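Local coordinates for NTD biosynthesis operon protein NtdA (Bacillus subtilis subsp. subtilis, PDB 4K2M) that catalyses the reversible pyridoxal phosphate-dependent transamination of 3-dehydro-glucose 6-phosphate with glutamate, giving kanosamine 6-phosphate for antibiotic biosynthesis, at residues 364-375 / 429-440. Residues are numbered along the deposited sequence; the frame is centred on the assembly and turned at random. Where two conformers were deposited one is given.
Sequences DIMTKLNEDFGV and VMEGLFHVIKQE
Asp364 OD2 is met by two groups: Lys368 NZ of its own helix makes a salt bridge to it on the syn side at 2.6 Å. Glu440 OE2 comes across from the C-terminal helix 423-441, also 2.6 Å from Asp364 OD2, the two carboxylates lying nearly at right angles. Oxygens this close suggest that one of the two acids is probably protonated and donates to the other. Lys368 reaches back to Asp364 through a bend at chi4 (52°), and its CD lies 3.6 Å from Gln439 OE1. Further along, a water accepts from Gln439 NE2 and donates to Asp372 OD2. Next to these polar groups, Val436 is a knob among Ile365, Lys368, Leu369 and Phe373; its CG1 rests 3.8 Å from Ile365 CA, while CG2 meets the Phe373 ring edge. That ring turns its CZ edge onto one face of His435, an offset edge-to-face pair with planes at 77°. At Gly432 the bare backbone lets Leu369 CD2 come within 3.5 Å of Gly432 C. Leu333 of helix 331-335 packs on Leu433 and Ile437, and Leu413 of strand 412-415 on Ile365. Segments 364-373 and 429-440, their N-to-C directions 127° apart, thus join two helices of this aspartate aminotransferase-fold chain, away from the active site, through an apolar seam bordered by polar groups, where lysine probably offsets the acid pair's charge.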
loop_
_atom_site.group_PDB
_atom_site.type_symbol
_atom_site.label_atom_id
_atom_site.label_comp_id
_atom_site.label_asym_id
_atom_site.label_seq_id
_atom_site.Cartn_x
_atom_site.Cartn_y
_atom_site.Cartn_z
ATOM N N ASP A 364 33.246 -18.322 5.244
ATOM C CA ASP A 364 34.336 -17.980 6.162
ATOM C C ASP A 364 34.755 -16.518 6.040
ATOM O O ASP A 364 35.089 -15.877 7.039
ATOM C CB ASP A 364 35.555 -18.866 5.933
ATOM C CG ASP A 364 36.479 -18.900 7.143
ATOM O OD1 ASP A 364 35.982 -19.085 8.280
ATOM O OD2 ASP A 364 37.699 -18.733 6.966
ATOM N N ILE A 365 34.765 -15.993 4.818
ATOM C CA ILE A 365 35.075 -14.570 4.610
ATOM C C ILE A 365 34.081 -13.699 5.358
ATOM O O ILE A 365 34.474 -12.752 6.046
ATOM C CB ILE A 365 35.070 -14.196 3.117
ATOM C CG1 ILE A 365 36.285 -14.791 2.408
ATOM C CG2 ILE A 365 35.068 -12.681 2.927
ATOM C CD1 ILE A 365 36.097 -14.956 0.900
ATOM N N MET A 366 32.794 -14.024 5.242
ATOM C CA MET A 366 31.758 -13.248 5.910
ATOM C C MET A 366 31.871 -13.318 7.418
ATOM O O MET A 366 31.715 -12.306 8.113
ATOM C CB MET A 366 30.368 -13.713 5.463
ATOM C CG MET A 366 30.125 -13.506 3.993
ATOM S SD MET A 366 28.468 -14.052 3.522
ATOM C CE MET A 366 27.428 -12.801 4.287
ATOM N N THR A 367 32.147 -14.516 7.923
ATOM C CA THR A 367 32.289 -14.719 9.355
ATOM C C THR A 367 33.492 -13.967 9.919
ATOM O O THR A 367 33.384 -13.316 10.965
ATOM C CB THR A 367 32.414 -16.224 9.698
ATOM O OG1 THR A 367 31.200 -16.884 9.327
ATOM C CG2 THR A 367 32.640 -16.418 11.194
ATOM N N LYS A 368 34.626 -14.058 9.238
ATOM C CA LYS A 368 35.842 -13.413 9.713
ATOM C C LYS A 368 35.732 -11.895 9.648
ATOM O O LYS A 368 36.179 -11.202 10.564
ATOM C CB LYS A 368 37.058 -13.876 8.922
ATOM C CG LYS A 368 37.535 -15.281 9.296
ATOM C CD LYS A 368 38.680 -15.729 8.400
ATOM C CE LYS A 368 39.396 -16.934 8.992
ATOM N NZ LYS A 368 38.435 -18.018 9.335
ATOM N N LEU A 369 35.140 -11.378 8.572
ATOM C CA LEU A 369 34.921 -9.927 8.486
ATOM C C LEU A 369 34.119 -9.431 9.677
ATOM O O LEU A 369 34.445 -8.419 10.287
ATOM C CB LEU A 369 34.228 -9.549 7.167
ATOM C CG LEU A 369 35.113 -9.443 5.930
ATOM C CD1 LEU A 369 34.240 -9.255 4.681
ATOM C CD2 LEU A 369 36.108 -8.276 6.044
ATOM N N ASN A 370 33.078 -10.169 10.034
ATOM C CA ASN A 370 32.213 -9.780 11.128
ATOM C C ASN A 370 32.886 -9.980 12.485
ATOM O O ASN A 370 32.910 -9.071 13.317
ATOM C CB ASN A 370 30.926 -10.605 11.066
ATOM C CG ASN A 370 30.013 -10.348 12.246
ATOM O OD1 ASN A 370 29.962 -9.235 12.776
ATOM N ND2 ASN A 370 29.294 -11.382 12.677
ATOM N N GLU A 371 33.422 -11.177 12.713
ATOM C CA GLU A 371 34.021 -11.503 14.010
ATOM C C GLU A 371 35.304 -10.725 14.291
ATOM O O GLU A 371 35.494 -10.213 15.401
ATOM C CB GLU A 371 34.307 -13.002 14.097
ATOM C CG GLU A 371 33.070 -13.860 14.213
ATOM C CD GLU A 371 33.411 -15.336 14.385
ATOM O OE1 GLU A 371 34.597 -15.696 14.201
ATOM O OE2 GLU A 371 32.496 -16.128 14.702
ATOM N N ASP A 372 36.181 -10.627 13.294
ATOM C CA ASP A 372 37.487 -10.030 13.517
ATOM C C ASP A 372 37.460 -8.518 13.375
ATOM O O ASP A 372 38.240 -7.818 14.027
ATOM C CB ASP A 372 38.529 -10.631 12.567
ATOM C CG ASP A 372 38.763 -12.115 12.815
ATOM O OD1 ASP A 372 38.443 -12.594 13.919
ATOM O OD2 ASP A 372 39.267 -12.800 11.899
ATOM N N PHE A 373 36.564 -8.003 12.538
ATOM C CA PHE A 373 36.589 -6.566 12.276
ATOM C C PHE A 373 35.264 -5.834 12.406
ATOM O O PHE A 373 35.211 -4.619 12.207
ATOM C CB PHE A 373 37.215 -6.294 10.905
ATOM C CG PHE A 373 38.563 -6.915 10.739
ATOM C CD1 PHE A 373 39.629 -6.511 11.535
ATOM C CD2 PHE A 373 38.765 -7.918 9.811
ATOM C CE1 PHE A 373 40.881 -7.096 11.389
ATOM C CE2 PHE A 373 40.012 -8.502 9.656
ATOM C CZ PHE A 373 41.074 -8.085 10.447
ATOM N N GLY A 374 34.209 -6.558 12.761
ATOM C CA GLY A 374 32.906 -5.941 12.960
ATOM C C GLY A 374 32.303 -5.453 11.648
ATOM O O GLY A 374 31.377 -4.627 11.646
ATOM N N VAL A 375 32.811 -5.974 10.537
ATOM C CA VAL A 375 32.316 -5.583 9.210
ATOM C C VAL A 375 31.207 -6.517 8.739
ATOM O O VAL A 375 31.445 -7.704 8.518
ATOM C CB VAL A 375 33.460 -5.581 8.178
ATOM C CG1 VAL A 375 32.920 -5.364 6.762
ATOM C CG2 VAL A 375 34.469 -4.487 8.524
ATOM N N VAL A 429 36.095 -1.611 5.810
ATOM C CA VAL A 429 35.603 -2.712 4.986
ATOM C C VAL A 429 36.716 -3.230 4.093
ATOM O O VAL A 429 36.938 -4.439 3.981
ATOM C CB VAL A 429 34.423 -2.275 4.096
ATOM C CG1 VAL A 429 34.040 -3.415 3.123
ATOM C CG2 VAL A 429 33.235 -1.890 4.953
ATOM N N MET A 430 37.418 -2.301 3.458
ATOM C CA MET A 430 38.422 -2.659 2.472
ATOM C C MET A 430 39.665 -3.267 3.106
ATOM O O MET A 430 40.196 -4.255 2.608
ATOM C CB MET A 430 38.775 -1.442 1.621
ATOM C CG MET A 430 37.619 -1.045 0.709
ATOM S SD MET A 430 38.020 0.269 -0.430
ATOM C CE MET A 430 38.435 1.598 0.697
ATOM N N GLU A 431 40.120 -2.681 4.208
ATOM C CA GLU A 431 41.278 -3.226 4.905
ATOM C C GLU A 431 40.963 -4.607 5.469
ATOM O O GLU A 431 41.791 -5.513 5.404
ATOM C CB GLU A 431 41.736 -2.267 5.999
ATOM C CG GLU A 431 42.155 -0.913 5.447
ATOM C CD GLU A 431 42.689 0.013 6.512
ATOM O OE1 GLU A 431 42.240 1.181 6.563
ATOM O OE2 GLU A 431 43.564 -0.429 7.290
ATOM N N GLY A 432 39.754 -4.768 5.999
ATOM C CA GLY A 432 39.310 -6.055 6.513
ATOM C C GLY A 432 39.286 -7.095 5.404
ATOM O O GLY A 432 39.687 -8.248 5.591
ATOM N N LEU A 433 38.806 -6.695 4.234
ATOM C CA LEU A 433 38.746 -7.615 3.112
ATOM C C LEU A 433 40.154 -8.048 2.698
ATOM O O LEU A 433 40.391 -9.242 2.440
ATOM C CB LEU A 433 38.009 -6.979 1.934
ATOM C CG LEU A 433 37.561 -7.938 0.835
ATOM C CD1 LEU A 433 36.538 -8.940 1.381
ATOM C CD2 LEU A 433 36.973 -7.148 -0.330
ATOM N N PHE A 434 41.084 -7.093 2.633
ATOM C CA PHE A 434 42.469 -7.424 2.309
ATOM C C PHE A 434 43.030 -8.421 3.330
ATOM O O PHE A 434 43.625 -9.440 2.963
ATOM C CB PHE A 434 43.343 -6.164 2.257
ATOM C CG PHE A 434 43.481 -5.573 0.886
ATOM C CD1 PHE A 434 44.414 -6.085 -0.011
ATOM C CD2 PHE A 434 42.697 -4.490 0.491
ATOM C CE1 PHE A 434 44.563 -5.533 -1.275
ATOM C CE2 PHE A 434 42.842 -3.932 -0.788
ATOM C CZ PHE A 434 43.774 -4.454 -1.663
ATOM N N HIS A 435 42.809 -8.145 4.611
ATOM C CA HIS A 435 43.323 -9.019 5.660
ATOM C C HIS A 435 42.694 -10.415 5.617
ATOM O O HIS A 435 43.398 -11.420 5.672
ATOM C CB HIS A 435 43.111 -8.398 7.040
ATOM C CG HIS A 435 43.823 -9.123 8.136
ATOM N ND1 HIS A 435 43.347 -10.294 8.680
ATOM C CD2 HIS A 435 44.983 -8.848 8.778
ATOM C CE1 HIS A 435 44.183 -10.711 9.615
ATOM N NE2 HIS A 435 45.181 -9.850 9.697
ATOM N N VAL A 436 41.368 -10.473 5.534
ATOM C CA VAL A 436 40.659 -11.758 5.525
ATOM C C VAL A 436 40.986 -12.617 4.297
ATOM O O VAL A 436 41.222 -13.821 4.419
ATOM C CB VAL A 436 39.137 -11.576 5.647
ATOM C CG1 VAL A 436 38.415 -12.913 5.441
ATOM C CG2 VAL A 436 38.790 -10.992 7.007
ATOM N N ILE A 437 41.005 -12.005 3.118
ATOM C CA ILE A 437 41.243 -12.767 1.891
ATOM C C ILE A 437 42.653 -13.356 1.850
ATOM O O ILE A 437 42.856 -14.478 1.382
ATOM C CB ILE A 437 40.928 -11.943 0.626
ATOM C CG1 ILE A 437 39.612 -12.426 0.018
ATOM C CG2 ILE A 437 42.042 -12.066 -0.419
ATOM C CD1 ILE A 437 38.585 -11.347 -0.146
ATOM N N LYS A 438 43.627 -12.617 2.367
ATOM C CA LYS A 438 44.989 -13.127 2.398
ATOM C C LYS A 438 45.127 -14.231 3.446
ATOM O O LYS A 438 46.034 -15.060 3.380
ATOM C CB LYS A 438 45.987 -11.983 2.576
ATOM C CG LYS A 438 45.817 -10.954 1.459
ATOM C CD LYS A 438 46.996 -10.029 1.250
ATOM C CE LYS A 438 46.781 -9.246 -0.044
ATOM N NZ LYS A 438 48.010 -8.576 -0.557
ATOM N N GLN A 439 44.193 -14.254 4.390
ATOM C CA GLN A 439 44.077 -15.355 5.337
ATOM C C GLN A 439 43.450 -16.578 4.651
ATOM O O GLN A 439 43.770 -17.719 4.986
ATOM C CB GLN A 439 43.218 -14.924 6.525
ATOM C CG GLN A 439 43.869 -15.058 7.886
ATOM C CD GLN A 439 42.888 -14.800 9.022
ATOM O OE1 GLN A 439 41.875 -14.121 8.843
ATOM N NE2 GLN A 439 43.182 -15.352 10.194
ATOM N N GLU A 440 42.557 -16.332 3.691
ATOM C CA GLU A 440 41.852 -17.407 2.978
ATOM C C GLU A 440 42.757 -18.173 2.021
ATOM O O GLU A 440 42.640 -19.393 1.871
ATOM C CB GLU A 440 40.664 -16.857 2.173
ATOM C CG GLU A 440 39.445 -16.475 2.999
ATOM C CD GLU A 440 39.041 -17.558 3.984
ATOM O OE1 GLU A 440 39.114 -18.759 3.634
ATOM O OE2 GLU A 440 38.659 -17.200 5.115
HETATM O O HOH W 1 40.793 -14.979 12.069
#